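Local atomic coordinates of chain length determinant protein (PDB entry 4E2H), a protein that probably regulates the chain length of the O-antigen polysaccharide of lipopolysaccharide, as an inner-membrane protein with a large periplasmic domain. Residues Glu77-Asn82 and Pro86-Tyr91; Asp149-Gln154 and Asp181-Leu186; Arg153-Ala158 and Glu192-His197. All coordinates share one frame; numbering follows the deposited sequence.

Contact 1 of 3, residues Glu77-Asn82 and Pro86-Tyr91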
ATOM      1  N   GLU C  77     -29.437  -8.313  -8.511  1.00 46.52           N
ATOM      2  CA  GLU C  77     -29.801  -7.998  -7.152  1.00 47.11           C
ATOM      3  C   GLU C  77     -29.197  -9.070  -6.291  1.00 44.45           C
ATOM      4  O   GLU C  77     -28.939 -10.174  -6.770  1.00 44.13           O
ATOM      5  CB  GLU C  77     -31.314  -8.016  -7.016  1.00 51.96           C
ATOM      6  CG  GLU C  77     -31.950  -9.184  -7.767  1.00 57.06           C
ATOM      7  CD  GLU C  77     -33.413  -9.359  -7.430  1.00 70.28           C
ATOM      8  OE1 GLU C  77     -33.817  -8.916  -6.324  1.00 65.76           O
ATOM      9  OE2 GLU C  77     -34.154  -9.932  -8.270  1.00 82.24           O
ATOM     10  N   PRO C  78     -28.956  -8.747  -5.016  1.00 36.66           N
ATOM     11  CA  PRO C  78     -28.410  -9.735  -4.075  1.00 36.50           C
ATOM     12  C   PRO C  78     -29.313 -10.983  -3.999  1.00 37.01           C
ATOM     13  O   PRO C  78     -30.520 -10.865  -3.786  1.00 37.26           O
ATOM     14  CB  PRO C  78     -28.361  -8.978  -2.736  1.00 35.62           C
ATOM     15  CG  PRO C  78     -29.066  -7.629  -2.979  1.00 36.22           C
ATOM     16  CD  PRO C  78     -29.055  -7.387  -4.447  1.00 38.21           C
ATOM     17  N   SER C  79     -28.726 -12.160  -4.203  1.00 38.60           N
ATOM     18  CA  SER C  79     -29.492 -13.389  -4.265  1.00 43.55           C
ATOM     19  C   SER C  79     -30.276 -13.514  -2.973  1.00 45.92           C
ATOM     20  O   SER C  79     -31.509 -13.585  -2.981  1.00 47.97           O
ATOM     21  CB  SER C  79     -28.563 -14.585  -4.436  1.00 39.93           C
ATOM     22  OG  SER C  79     -27.525 -14.259  -5.349  1.00 39.46           O
ATOM     23  N   VAL C  80     -29.561 -13.519  -1.861  1.00 34.46           N
ATOM     24  CA  VAL C  80     -30.217 -13.531  -0.571  1.00 39.38           C
ATOM     25  C   VAL C  80     -30.351 -12.084  -0.045  1.00 44.41           C
ATOM     26  O   VAL C  80     -29.440 -11.263  -0.217  1.00 42.60           O
ATOM     27  CB  VAL C  80     -29.448 -14.444   0.397  1.00 35.33           C
ATOM     28  CG1 VAL C  80     -30.233 -14.639   1.685  1.00 32.65           C
ATOM     29  CG2 VAL C  80     -29.180 -15.772  -0.285  1.00 35.59           C
ATOM     30  N   LYS C  81     -31.498 -11.765   0.556  1.00 48.78           N
ATOM     31  CA  LYS C  81     -31.741 -10.430   1.091  1.00 52.24           C
ATOM     32  C   LYS C  81     -30.768 -10.154   2.254  1.00 57.34           C
ATOM     33  O   LYS C  81     -30.332 -11.092   2.939  1.00 56.39           O
ATOM     34  CB  LYS C  81     -33.187 -10.310   1.571  1.00 51.70           C
ATOM     35  CG  LYS C  81     -33.677  -8.881   1.785  1.00 52.58           C
ATOM     36  CD  LYS C  81     -34.652  -8.816   2.975  1.00 56.09           C
ATOM     37  CE  LYS C  81     -35.891  -7.976   2.645  1.00 66.00           C
ATOM     38  NZ  LYS C  81     -36.716  -7.637   3.854  1.00 70.60           N
ATOM     39  N   ASN C  82     -30.420  -8.877   2.454  1.00 51.11           N
ATOM     40  CA  ASN C  82     -29.548  -8.449   3.552  1.00 49.30           C
ATOM     41  C   ASN C  82     -28.109  -8.989   3.460  1.00 48.76           C
ATOM     42  O   ASN C  82     -27.319  -8.798   4.380  1.00 49.99           O
ATOM     43  CB  ASN C  82     -30.173  -8.784   4.929  1.00 46.56           C
ATOM     44  CG  ASN C  82     -31.430  -7.952   5.242  1.00 48.68           C
ATOM     45  OD1 ASN C  82     -31.915  -7.172   4.409  1.00 53.02           O
ATOM     46  ND2 ASN C  82     -31.956  -8.113   6.455  1.00 47.21           N
ATOM     47  N   PRO C  86     -23.558 -12.679  -2.547  1.00 36.12           N
ATOM     48  CA  PRO C  86     -23.785 -13.326  -3.861  1.00 31.75           C
ATOM     49  C   PRO C  86     -24.797 -12.514  -4.654  1.00 30.99           C
ATOM     50  O   PRO C  86     -25.683 -11.852  -4.075  1.00 27.66           O
ATOM     51  CB  PRO C  86     -24.333 -14.710  -3.514  1.00 29.31           C
ATOM     52  CG  PRO C  86     -25.009 -14.508  -2.171  1.00 32.11           C
ATOM     53  CD  PRO C  86     -24.352 -13.294  -1.470  1.00 32.50           C
ATOM     54  N   LEU C  87     -24.648 -12.529  -5.972  1.00 31.20           N
ATOM     55  CA  LEU C  87     -25.471 -11.677  -6.817  1.00 29.91           C
ATOM     56  C   LEU C  87     -26.167 -12.512  -7.880  1.00 30.95           C
ATOM     57  O   LEU C  87     -25.593 -13.460  -8.423  1.00 29.80           O
ATOM     58  CB  LEU C  87     -24.628 -10.585  -7.472  1.00 28.95           C
ATOM     59  CG  LEU C  87     -24.337  -9.263  -6.734  1.00 36.65           C
ATOM     60  CD1 LEU C  87     -23.225  -8.502  -7.485  1.00 33.64           C
ATOM     61  CD2 LEU C  87     -25.586  -8.362  -6.577  1.00 27.97           C
ATOM     62  N   THR C  88     -27.402 -12.137  -8.181  1.00 35.15           N
ATOM     63  CA  THR C  88     -28.239 -12.898  -9.081  1.00 38.48           C
ATOM     64  C   THR C  88     -28.632 -12.041 -10.259  1.00 39.21           C
ATOM     65  O   THR C  88     -29.193 -10.947 -10.088  1.00 38.06           O
ATOM     66  CB  THR C  88     -29.528 -13.320  -8.390  1.00 37.85           C
ATOM     67  OG1 THR C  88     -29.211 -14.198  -7.302  1.00 37.59           O
ATOM     68  CG2 THR C  88     -30.467 -14.018  -9.393  1.00 36.29           C
ATOM     69  N   VAL C  89     -28.359 -12.550 -11.457  1.00 37.30           N
ATOM     70  CA  VAL C  89     -28.687 -11.819 -12.670  1.00 37.84           C
ATOM     71  C   VAL C  89     -29.658 -12.628 -13.493  1.00 42.80           C
ATOM     72  O   VAL C  89     -29.566 -13.860 -13.542  1.00 42.25           O
ATOM     73  CB  VAL C  89     -27.442 -11.564 -13.507  1.00 40.88           C
ATOM     74  CG1 VAL C  89     -26.384 -10.928 -12.636  1.00 38.18           C
ATOM     75  CG2 VAL C  89     -26.932 -12.883 -14.102  1.00 39.48           C
ATOM     76  N   SER C  90     -30.586 -11.942 -14.145  1.00 66.30           N
ATOM     77  CA  SER C  90     -31.608 -12.630 -14.918  1.00 64.75           C
ATOM     78  C   SER C  90     -32.001 -11.807 -16.133  1.00 67.15           C
ATOM     79  O   SER C  90     -32.127 -10.578 -16.055  1.00 69.45           O
ATOM     80  CB  SER C  90     -32.846 -12.897 -14.058  1.00 64.71           C
ATOM     81  OG  SER C  90     -33.696 -11.761 -14.047  1.00 70.88           O
ATOM     82  N   TYR C  91     -32.196 -12.489 -17.255  1.00 48.82           N
ATOM     83  CA  TYR C  91     -32.689 -11.832 -18.451  1.00 54.22           C
ATOM     84  C   TYR C  91     -33.996 -12.480 -18.940  1.00 55.75           C
ATOM     85  O   TYR C  91     -34.172 -13.705 -18.865  1.00 54.20           O
ATOM     86  CB  TYR C  91     -31.619 -11.819 -19.544  1.00 51.82           C
ATOM     87  CG  TYR C  91     -32.128 -11.316 -20.860  1.00 56.43           C
ATOM     88  CD1 TYR C  91     -32.295  -9.963 -21.085  1.00 57.43           C
ATOM     89  CD2 TYR C  91     -32.469 -12.201 -21.876  1.00 62.03           C
ATOM     90  CE1 TYR C  91     -32.779  -9.495 -22.299  1.00 62.23           C
ATOM     91  CE2 TYR C  91     -32.954 -11.744 -23.091  1.00 61.98           C
ATOM     92  CZ  TYR C  91     -33.110 -10.392 -23.296  1.00 60.72           C
ATOM     93  OH  TYR C  91     -33.591  -9.945 -24.505  1.00 65.27           O
TER

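Contact 2 of 3, residues Asp149-Gln154 and Asp181-Leu186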
ATOM      1  N   ASP C 149      28.970  15.591   0.585  1.00 47.96           N
ATOM      2  CA  ASP C 149      29.625  16.882   0.365  1.00 47.94           C
ATOM      3  C   ASP C 149      29.987  17.631   1.645  1.00 46.25           C
ATOM      4  O   ASP C 149      31.065  18.233   1.742  1.00 47.28           O
ATOM      5  CB  ASP C 149      28.839  17.742  -0.615  1.00 49.67           C
ATOM      6  CG  ASP C 149      28.655  17.034  -1.941  1.00 61.18           C
ATOM      7  OD1 ASP C 149      29.262  15.945  -2.078  1.00 56.89           O
ATOM      8  OD2 ASP C 149      27.928  17.543  -2.828  1.00 63.83           O
ATOM      9  N   LEU C 150      29.108  17.584   2.632  1.00 26.68           N
ATOM     10  CA  LEU C 150      29.484  18.067   3.963  1.00 29.46           C
ATOM     11  C   LEU C 150      30.728  17.346   4.500  1.00 26.33           C
ATOM     12  O   LEU C 150      31.622  17.982   5.027  1.00 23.98           O
ATOM     13  CB  LEU C 150      28.340  17.912   4.970  1.00 27.92           C
ATOM     14  CG  LEU C 150      28.807  17.971   6.432  1.00 25.92           C
ATOM     15  CD1 LEU C 150      29.026  19.403   6.861  1.00 29.11           C
ATOM     16  CD2 LEU C 150      27.779  17.297   7.358  1.00 29.88           C
ATOM     17  N   ARG C 151      30.795  16.027   4.360  1.00 27.47           N
ATOM     18  CA  ARG C 151      31.952  15.307   4.857  1.00 25.66           C
ATOM     19  C   ARG C 151      33.179  15.789   4.086  1.00 30.45           C
ATOM     20  O   ARG C 151      34.239  15.997   4.692  1.00 24.87           O
ATOM     21  CB  ARG C 151      31.773  13.797   4.776  1.00 23.70           C
ATOM     22  CG  ARG C 151      32.885  12.983   5.438  1.00 23.33           C
ATOM     23  CD  ARG C 151      33.321  13.584   6.800  1.00 27.56           C
ATOM     24  NE  ARG C 151      33.989  12.563   7.622  1.00 32.23           N
ATOM     25  CZ  ARG C 151      34.134  12.611   8.949  1.00 29.68           C
ATOM     26  NH1 ARG C 151      33.673  13.642   9.637  1.00 31.20           N
ATOM     27  NH2 ARG C 151      34.750  11.622   9.589  1.00 33.56           N
ATOM     28  N   ILE C 152      33.035  16.046   2.777  1.00 37.64           N
ATOM     29  CA  ILE C 152      34.160  16.629   2.002  1.00 39.56           C
ATOM     30  C   ILE C 152      34.583  18.047   2.443  1.00 40.03           C
ATOM     31  O   ILE C 152      35.769  18.379   2.419  1.00 38.86           O
ATOM     32  CB  ILE C 152      33.947  16.624   0.459  1.00 39.09           C
ATOM     33  CG1 ILE C 152      34.361  15.287  -0.156  1.00 43.67           C
ATOM     34  CG2 ILE C 152      34.805  17.672  -0.209  1.00 40.21           C
ATOM     35  CD1 ILE C 152      34.874  14.256   0.826  1.00 47.66           C
ATOM     36  N   ARG C 153      33.641  18.900   2.829  1.00 36.92           N
ATOM     37  CA  ARG C 153      34.053  20.221   3.293  1.00 35.99           C
ATOM     38  C   ARG C 153      34.811  20.036   4.596  1.00 38.29           C
ATOM     39  O   ARG C 153      35.805  20.710   4.837  1.00 39.64           O
ATOM     40  CB  ARG C 153      32.887  21.208   3.424  1.00 33.69           C
ATOM     41  CG  ARG C 153      32.252  21.540   2.073  1.00 38.27           C
ATOM     42  CD  ARG C 153      31.114  22.570   2.160  1.00 42.04           C
ATOM     43  NE  ARG C 153      30.106  22.248   3.172  1.00 43.85           N
ATOM     44  CZ  ARG C 153      29.045  21.456   2.961  1.00 44.52           C
ATOM     45  NH1 ARG C 153      28.841  20.914   1.762  1.00 38.55           N
ATOM     46  NH2 ARG C 153      28.177  21.216   3.948  1.00 40.19           N
ATOM     47  N   GLN C 154      34.380  19.082   5.413  1.00 33.35           N
ATOM     48  CA  GLN C 154      35.081  18.804   6.665  1.00 34.20           C
ATOM     49  C   GLN C 154      36.514  18.394   6.380  1.00 34.87           C
ATOM     50  O   GLN C 154      37.445  18.861   7.020  1.00 37.98           O
ATOM     51  CB  GLN C 154      34.354  17.714   7.465  1.00 30.42           C
ATOM     52  CG  GLN C 154      33.047  18.210   8.052  1.00 33.55           C
ATOM     53  CD  GLN C 154      32.401  17.221   8.991  1.00 32.73           C
ATOM     54  OE1 GLN C 154      32.467  15.992   8.781  1.00 30.44           O
ATOM     55  NE2 GLN C 154      31.781  17.743  10.055  1.00 25.45           N
ATOM     56  N   ASP C 181      37.412  17.580  14.424  1.00 41.37           N
ATOM     57  CA  ASP C 181      38.593  18.004  15.164  1.00 44.14           C
ATOM     58  C   ASP C 181      39.788  17.107  14.816  1.00 44.50           C
ATOM     59  O   ASP C 181      40.718  17.529  14.107  1.00 41.62           O
ATOM     60  CB  ASP C 181      38.274  17.979  16.652  1.00 45.58           C
ATOM     61  CG  ASP C 181      37.040  18.820  16.992  1.00 49.31           C
ATOM     62  OD1 ASP C 181      36.898  19.941  16.433  1.00 47.03           O
ATOM     63  OD2 ASP C 181      36.207  18.356  17.810  1.00 53.54           O
ATOM     64  N   THR C 182      39.698  15.858  15.271  1.00 31.57           N
ATOM     65  CA  THR C 182      40.648  14.786  14.984  1.00 31.35           C
ATOM     66  C   THR C 182      40.942  14.406  13.510  1.00 28.26           C
ATOM     67  O   THR C 182      41.900  13.675  13.248  1.00 26.29           O
ATOM     68  CB  THR C 182      40.223  13.500  15.704  1.00 34.37           C
ATOM     69  OG1 THR C 182      38.959  13.071  15.179  1.00 37.92           O
ATOM     70  CG2 THR C 182      40.093  13.756  17.202  1.00 35.13           C
ATOM     71  N   LEU C 183      40.164  14.868  12.543  1.00 26.73           N
ATOM     72  CA  LEU C 183      40.491  14.489  11.158  1.00 28.55           C
ATOM     73  C   LEU C 183      41.948  14.750  10.767  1.00 30.69           C
ATOM     74  O   LEU C 183      42.590  13.889  10.149  1.00 31.92           O
ATOM     75  CB  LEU C 183      39.561  15.154  10.135  1.00 31.08           C
ATOM     76  CG  LEU C 183      38.382  14.306   9.658  1.00 32.17           C
ATOM     77  CD1 LEU C 183      37.280  15.196   9.064  1.00 29.43           C
ATOM     78  CD2 LEU C 183      38.843  13.240   8.653  1.00 32.18           C
ATOM     79  N   PHE C 184      42.473  15.926  11.113  1.00 29.68           N
ATOM     80  CA  PHE C 184      43.807  16.318  10.651  1.00 26.89           C
ATOM     81  C   PHE C 184      44.887  15.335  11.139  1.00 30.82           C
ATOM     82  O   PHE C 184      46.020  15.336  10.646  1.00 30.18           O
ATOM     83  CB  PHE C 184      44.153  17.758  11.081  1.00 29.10           C
ATOM     84  CG  PHE C 184      44.808  17.851  12.441  1.00 25.37           C
ATOM     85  CD1 PHE C 184      44.045  17.869  13.597  1.00 23.35           C
ATOM     86  CD2 PHE C 184      46.190  17.932  12.560  1.00 26.22           C
ATOM     87  CE1 PHE C 184      44.644  17.953  14.846  1.00 23.96           C
ATOM     88  CE2 PHE C 184      46.789  18.011  13.809  1.00 24.94           C
ATOM     89  CZ  PHE C 184      46.013  18.018  14.946  1.00 25.05           C
ATOM     90  N   LEU C 185      44.550  14.474  12.088  1.00 28.71           N
ATOM     91  CA  LEU C 185      45.535  13.503  12.523  1.00 29.58           C
ATOM     92  C   LEU C 185      45.865  12.503  11.423  1.00 31.37           C
ATOM     93  O   LEU C 185      46.869  11.799  11.514  1.00 34.01           O
ATOM     94  CB  LEU C 185      45.057  12.786  13.774  1.00 32.34           C
ATOM     95  CG  LEU C 185      44.778  13.793  14.892  1.00 30.28           C
ATOM     96  CD1 LEU C 185      43.916  13.169  15.996  1.00 32.28           C
ATOM     97  CD2 LEU C 185      46.076  14.324  15.449  1.00 31.65           C
ATOM     98  N   LEU C 186      45.036  12.419  10.384  1.00 36.95           N
ATOM     99  CA  LEU C 186      45.304  11.457   9.291  1.00 35.32           C
ATOM    100  C   LEU C 186      46.428  12.030   8.442  1.00 39.34           C
ATOM    101  O   LEU C 186      46.997  11.360   7.570  1.00 42.26           O
ATOM    102  CB  LEU C 186      44.068  11.221   8.430  1.00 31.78           C
ATOM    103  CG  LEU C 186      42.764  10.894   9.166  1.00 34.28           C
ATOM    104  CD1 LEU C 186      41.569  11.006   8.238  1.00 31.86           C
ATOM    105  CD2 LEU C 186      42.817   9.523   9.823  1.00 42.91           C
TER

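Contact 3 of 3, residues Arg153-Ala158 and Glu192-His197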
ATOM      1  N   ARG C 153      33.641  18.900   2.829  1.00 36.92           N
ATOM      2  CA  ARG C 153      34.053  20.221   3.293  1.00 35.99           C
ATOM      3  C   ARG C 153      34.811  20.036   4.596  1.00 38.29           C
ATOM      4  O   ARG C 153      35.805  20.710   4.837  1.00 39.64           O
ATOM      5  CB  ARG C 153      32.887  21.208   3.424  1.00 33.69           C
ATOM      6  CG  ARG C 153      32.252  21.540   2.073  1.00 38.27           C
ATOM      7  CD  ARG C 153      31.114  22.570   2.160  1.00 42.04           C
ATOM      8  NE  ARG C 153      30.106  22.248   3.172  1.00 43.85           N
ATOM      9  CZ  ARG C 153      29.045  21.456   2.961  1.00 44.52           C
ATOM     10  NH1 ARG C 153      28.841  20.914   1.762  1.00 38.55           N
ATOM     11  NH2 ARG C 153      28.177  21.216   3.948  1.00 40.19           N
ATOM     12  N   GLN C 154      34.380  19.082   5.413  1.00 33.35           N
ATOM     13  CA  GLN C 154      35.081  18.804   6.665  1.00 34.20           C
ATOM     14  C   GLN C 154      36.514  18.394   6.380  1.00 34.87           C
ATOM     15  O   GLN C 154      37.445  18.861   7.020  1.00 37.98           O
ATOM     16  CB  GLN C 154      34.354  17.714   7.465  1.00 30.42           C
ATOM     17  CG  GLN C 154      33.047  18.210   8.052  1.00 33.55           C
ATOM     18  CD  GLN C 154      32.401  17.221   8.991  1.00 32.73           C
ATOM     19  OE1 GLN C 154      32.467  15.992   8.781  1.00 30.44           O
ATOM     20  NE2 GLN C 154      31.781  17.743  10.055  1.00 25.45           N
ATOM     21  N   ILE C 155      36.680  17.513   5.407  1.00 36.52           N
ATOM     22  CA  ILE C 155      38.003  17.097   4.984  1.00 36.86           C
ATOM     23  C   ILE C 155      38.819  18.271   4.422  1.00 38.58           C
ATOM     24  O   ILE C 155      39.948  18.474   4.857  1.00 40.14           O
ATOM     25  CB  ILE C 155      37.939  15.905   3.992  1.00 35.37           C
ATOM     26  CG1 ILE C 155      37.694  14.606   4.765  1.00 35.76           C
ATOM     27  CG2 ILE C 155      39.216  15.814   3.176  1.00 34.77           C
ATOM     28  CD1 ILE C 155      36.699  13.656   4.106  1.00 36.13           C
ATOM     29  N   GLN C 156      38.264  19.049   3.487  1.00 40.40           N
ATOM     30  CA  GLN C 156      38.978  20.233   2.963  1.00 43.45           C
ATOM     31  C   GLN C 156      39.485  21.114   4.097  1.00 41.56           C
ATOM     32  O   GLN C 156      40.558  21.706   4.010  1.00 41.83           O
ATOM     33  CB  GLN C 156      38.094  21.078   2.033  1.00 43.28           C
ATOM     34  CG  GLN C 156      38.389  20.882   0.542  1.00 52.89           C
ATOM     35  CD  GLN C 156      37.138  21.004  -0.341  1.00 53.66           C
ATOM     36  OE1 GLN C 156      36.074  21.426   0.122  1.00 53.41           O
ATOM     37  NE2 GLN C 156      37.267  20.624  -1.615  1.00 52.60           N
ATOM     38  N   GLU C 157      38.696  21.175   5.161  1.00 42.55           N
ATOM     39  CA  GLU C 157      38.937  22.080   6.260  1.00 43.63           C
ATOM     40  C   GLU C 157      40.092  21.570   7.105  1.00 46.78           C
ATOM     41  O   GLU C 157      41.012  22.323   7.465  1.00 47.49           O
ATOM     42  CB  GLU C 157      37.671  22.197   7.095  1.00 40.33           C
ATOM     43  CG  GLU C 157      37.702  23.226   8.177  1.00 47.99           C
ATOM     44  CD  GLU C 157      37.474  24.650   7.650  1.00 55.53           C
ATOM     45  OE1 GLU C 157      37.332  24.820   6.401  1.00 54.19           O
ATOM     46  OE2 GLU C 157      37.435  25.597   8.491  1.00 49.24           O
ATOM     47  N   ALA C 158      40.054  20.279   7.411  1.00 36.05           N
ATOM     48  CA  ALA C 158      41.082  19.696   8.267  1.00 38.99           C
ATOM     49  C   ALA C 158      42.447  19.615   7.561  1.00 40.42           C
ATOM     50  O   ALA C 158      43.475  19.361   8.194  1.00 37.35           O
ATOM     51  CB  ALA C 158      40.656  18.326   8.759  1.00 37.51           C
ATOM     52  N   GLU C 192      44.571  14.885   1.577  1.00 56.10           N
ATOM     53  CA  GLU C 192      44.660  15.476   0.253  1.00 58.39           C
ATOM     54  C   GLU C 192      44.216  14.536  -0.870  1.00 60.92           C
ATOM     55  O   GLU C 192      43.464  14.939  -1.760  1.00 62.35           O
ATOM     56  CB  GLU C 192      46.060  15.992  -0.016  1.00 56.83           C
ATOM     57  CG  GLU C 192      46.086  16.999  -1.129  1.00 63.75           C
ATOM     58  CD  GLU C 192      47.375  17.804  -1.158  1.00 76.02           C
ATOM     59  OE1 GLU C 192      48.241  17.595  -0.266  1.00 71.74           O
ATOM     60  OE2 GLU C 192      47.521  18.651  -2.076  1.00 81.14           O
ATOM     61  N   SER C 193      44.707  13.302  -0.855  1.00 67.04           N
ATOM     62  CA  SER C 193      44.211  12.280  -1.763  1.00 65.99           C
ATOM     63  C   SER C 193      43.016  11.707  -1.037  1.00 68.84           C
ATOM     64  O   SER C 193      43.185  10.904  -0.124  1.00 73.86           O
ATOM     65  CB  SER C 193      45.250  11.184  -1.948  1.00 73.10           C
ATOM     66  OG  SER C 193      44.621   9.910  -2.011  1.00 71.24           O
HETATM   67  N   MSE C 194      41.819  12.116  -1.435  1.00 49.44           N
HETATM   68  CA  MSE C 194      40.628  11.921  -0.624  1.00 49.55           C
HETATM   69  C   MSE C 194      39.715  12.998  -1.132  1.00 49.03           C
HETATM   70  O   MSE C 194      38.583  12.731  -1.513  1.00 53.50           O
HETATM   71  CB  MSE C 194      40.954  12.122   0.855  1.00 46.11           C
HETATM   72  CG  MSE C 194      39.788  11.931   1.814  1.00 46.88           C
HETATM   73 SE   MSE C 194      40.255  10.772   3.356  0.66 55.73          SE
HETATM   74  CE  MSE C 194      39.709  11.972   4.799  1.00 38.77           C
ATOM     75  N   ILE C 195      40.243  14.213  -1.183  1.00 43.85           N
ATOM     76  CA  ILE C 195      39.638  15.287  -1.952  1.00 46.26           C
ATOM     77  C   ILE C 195      39.924  15.049  -3.439  1.00 49.60           C
ATOM     78  O   ILE C 195      39.058  15.258  -4.288  1.00 55.06           O
ATOM     79  CB  ILE C 195      40.173  16.676  -1.488  1.00 46.14           C
ATOM     80  CG1 ILE C 195      39.898  16.852   0.012  1.00 43.47           C
ATOM     81  CG2 ILE C 195      39.525  17.801  -2.272  1.00 42.03           C
ATOM     82  CD1 ILE C 195      40.931  17.705   0.731  1.00 44.23           C
ATOM     83  N   LYS C 196      41.141  14.608  -3.750  1.00 40.79           N
ATOM     84  CA  LYS C 196      41.488  14.127  -5.086  1.00 43.45           C
ATOM     85  C   LYS C 196      40.543  13.007  -5.563  1.00 46.91           C
ATOM     86  O   LYS C 196      40.280  12.862  -6.762  1.00 42.98           O
ATOM     87  CB  LYS C 196      42.937  13.622  -5.094  1.00 46.03           C
ATOM     88  CG  LYS C 196      43.704  13.918  -6.381  1.00 54.62           C
ATOM     89  CD  LYS C 196      43.944  12.655  -7.244  1.00 57.54           C
ATOM     90  CE  LYS C 196      44.506  13.014  -8.636  1.00 64.88           C
ATOM     91  NZ  LYS C 196      45.591  14.047  -8.637  1.00 63.69           N
ATOM     92  N   HIS C 197      40.040  12.205  -4.630  1.00 62.67           N
ATOM     93  CA  HIS C 197      39.235  11.047  -5.007  1.00 61.77           C
ATOM     94  C   HIS C 197      37.852  11.078  -4.400  1.00 63.65           C
ATOM     95  O   HIS C 197      37.291  10.033  -4.055  1.00 66.34           O
ATOM     96  CB  HIS C 197      39.943   9.757  -4.619  1.00 65.80           C
ATOM     97  CG  HIS C 197      41.317   9.625  -5.196  1.00 68.48           C
ATOM     98  ND1 HIS C 197      42.433   9.389  -4.426  1.00 67.65           N
ATOM     99  CD2 HIS C 197      41.752   9.685  -6.485  1.00 66.96           C
ATOM    100  CE1 HIS C 197      43.498   9.310  -5.204  1.00 68.23           C
ATOM    101  NE2 HIS C 197      43.117   9.483  -6.448  1.00 72.75           N
TER

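Contact 1 of 3, residues Glu77-Asn82 and Pro86-Tyr91
Glu77 and Thr88 are joined through their backbones by two hydrogen bonds, one in each direction. Thr88 N donates a hydrogen bond to Glu77 O at 2.9 Å. Glu77 N donates one to Thr88 O at 3.1 Å, with a less straight N-H...O angle of 147°. A third backbone bond lies just beyond the end of the strand: Ser79 N to Pro86 O, 3.1 Å. It is straight at the hydrogen, 162°, but the donor sits above the carbonyl plane of Pro86 and not on a lone pair. Pro86 O also receives a weak CA-H...O contact from Pro78 CA at 3.5 Å.

These bonds form the turn-side end of the beta hairpin of strands 74-78 and 87-92. Glu77 with Thr88 is an antiparallel hydrogen-bonded pair; Pro78 with Leu87 is the non-hydrogen-bonded pair that follows. The hairpin belongs to the antiparallel sheet of the alpha/beta base domain, where strand 12-18 flanks 87-92 on its other side.

The polar side-chain link is between two hydroxyls. Ser79 OG and Thr88 OG1 are hydrogen-bonded at 2.6 Å. Both oxygens stand beside their own backbone N, anti to the carbonyl carbon (chi1 -41° in Ser79). Thr88 shares its face of the sheet with Glu77, and Ser79 OG meets it from the loop just past the strand. Pro86 CB packs against Ser79 OG at 3.7 Å.

Apolar contact is made by one branch of Leu87. Its CB points away from the other segment, but Leu87 CD2 comes back to Glu77 C at 3.7 Å. Leu87 CD2 also lies 4.2 Å from Pro78 CD, the two side chains crossing at a slant. Pro86 packs on Ser56 of the second subunit, and Pro78 on Val80 of the third.

Contact 2 of 3, residues Asp149-Gln154 and Asp181-Leu186
Leu183 carries most of the contact. Its CB points toward helix 97-164, and the CD1 methyl alone does the touching. Leu183 CD1 lies over one face of the Arg151 guanidinium, displaced toward the rim, 4.0 Å from Arg151 NH1. Leu183 CD1 also meets Gln154 CB at 4.2 Å.

Arg151 approaches Leu183 from the opposite direction. CG is anti to the backbone N (chi1 -173°), and the chain then bends at chi2, 42°, which carries the guanidinium along the helix to Gln154. There Arg151 NH1 donates a hydrogen bond to Gln154 OE1 at 2.8 Å. The acceptor lies in the guanidinium plane, and the N-H...O angle is 163°. Together with the hydrogen bond from Arg151 NH2 to Val178 O, this probably holds the rotation of the flat group that Leu183 covers.

The contact joins the distal part of the long helix of the arm, away from the base domain, to the loop that leads into helix 187-195. That loop ends in a 3-10 segment, 184-186.

Leu183 also packs on Leu191 of helix 187-195. Asp181 forms salt bridges with Arg151 and Arg201 of the third subunit.

Contact 3 of 3, residues Arg153-Ala158 and Glu192-His197
The flat amide of Gln156 meets Ile195 through its nitrogen: Gln156 NE2 lies 3.7 Å from Ile195 CG2, a packing contact between side chains that cross at a slant. The other flat group, the His197 ring, is turned away from helix 97-164. Lys196 CB sits over the centre of one of its faces, 4.2 Å above the plane. His197 ND1 makes a weak hydrogen bond to Ser193 OG, bent to 120° at the hydrogen.

Ile155 does most of the apolar work, with a separate branch for each partner. Its CG2 is anti to the backbone N and faces Ile195. Ile155 CG2 meets Ile195 CG1 at 3.4 Å. The two isoleucines slide past each other in opposite directions. The other branch of Ile155 goes to Met194, modelled as selenomethionine.

The arrangement is helix-on-helix packing. Helix 187-195 lies against the distal part of helix 97-164 as the chain turns back along the arm. The backbones come close, with Gln156 CA and Ile195 CA 7.0 Å apart.

Met194 crosses Ile155 at about a right angle. Its CG is anti to the backbone N (chi1 -179°), which sends the chain toward Ile155 before it bends at chi2 and chi3. Met194 CE reaches Ile155 CG1 at 3.3 Å, too short for relaxed packing and so doubtful in detail. Arg201 of the same chain touches both Ile155 and Met194. Neighbouring subunits pack around the contact: Glu157 OE2 is hydrogen-bonded to Thr200 OG1 of the third subunit, and His197 packs on Tyr161 of the second.

In the fold
Contacts 2 and 3 lie side by side on the arm, their centres about 7 Å apart, and share Arg153 and Gln154 of helix 97-164. They also touch directly: Leu183 and Leu186 pack on Met194, and Leu183 on Ala158. Contact 1 is in the base domain, on the opposite side of the chain's centre, about 73 Å from contact 2 between centres. Helix 97-164 follows strand 87-92 and spans that distance. Contact 2 is buried; contacts 1 and 3 are only partly so. Contact 1 is held by backbone hydrogen bonds and a hydroxyl pair, contact 3 by apolar branches, while contact 2 rests on one leucine methyl over a guanidinium.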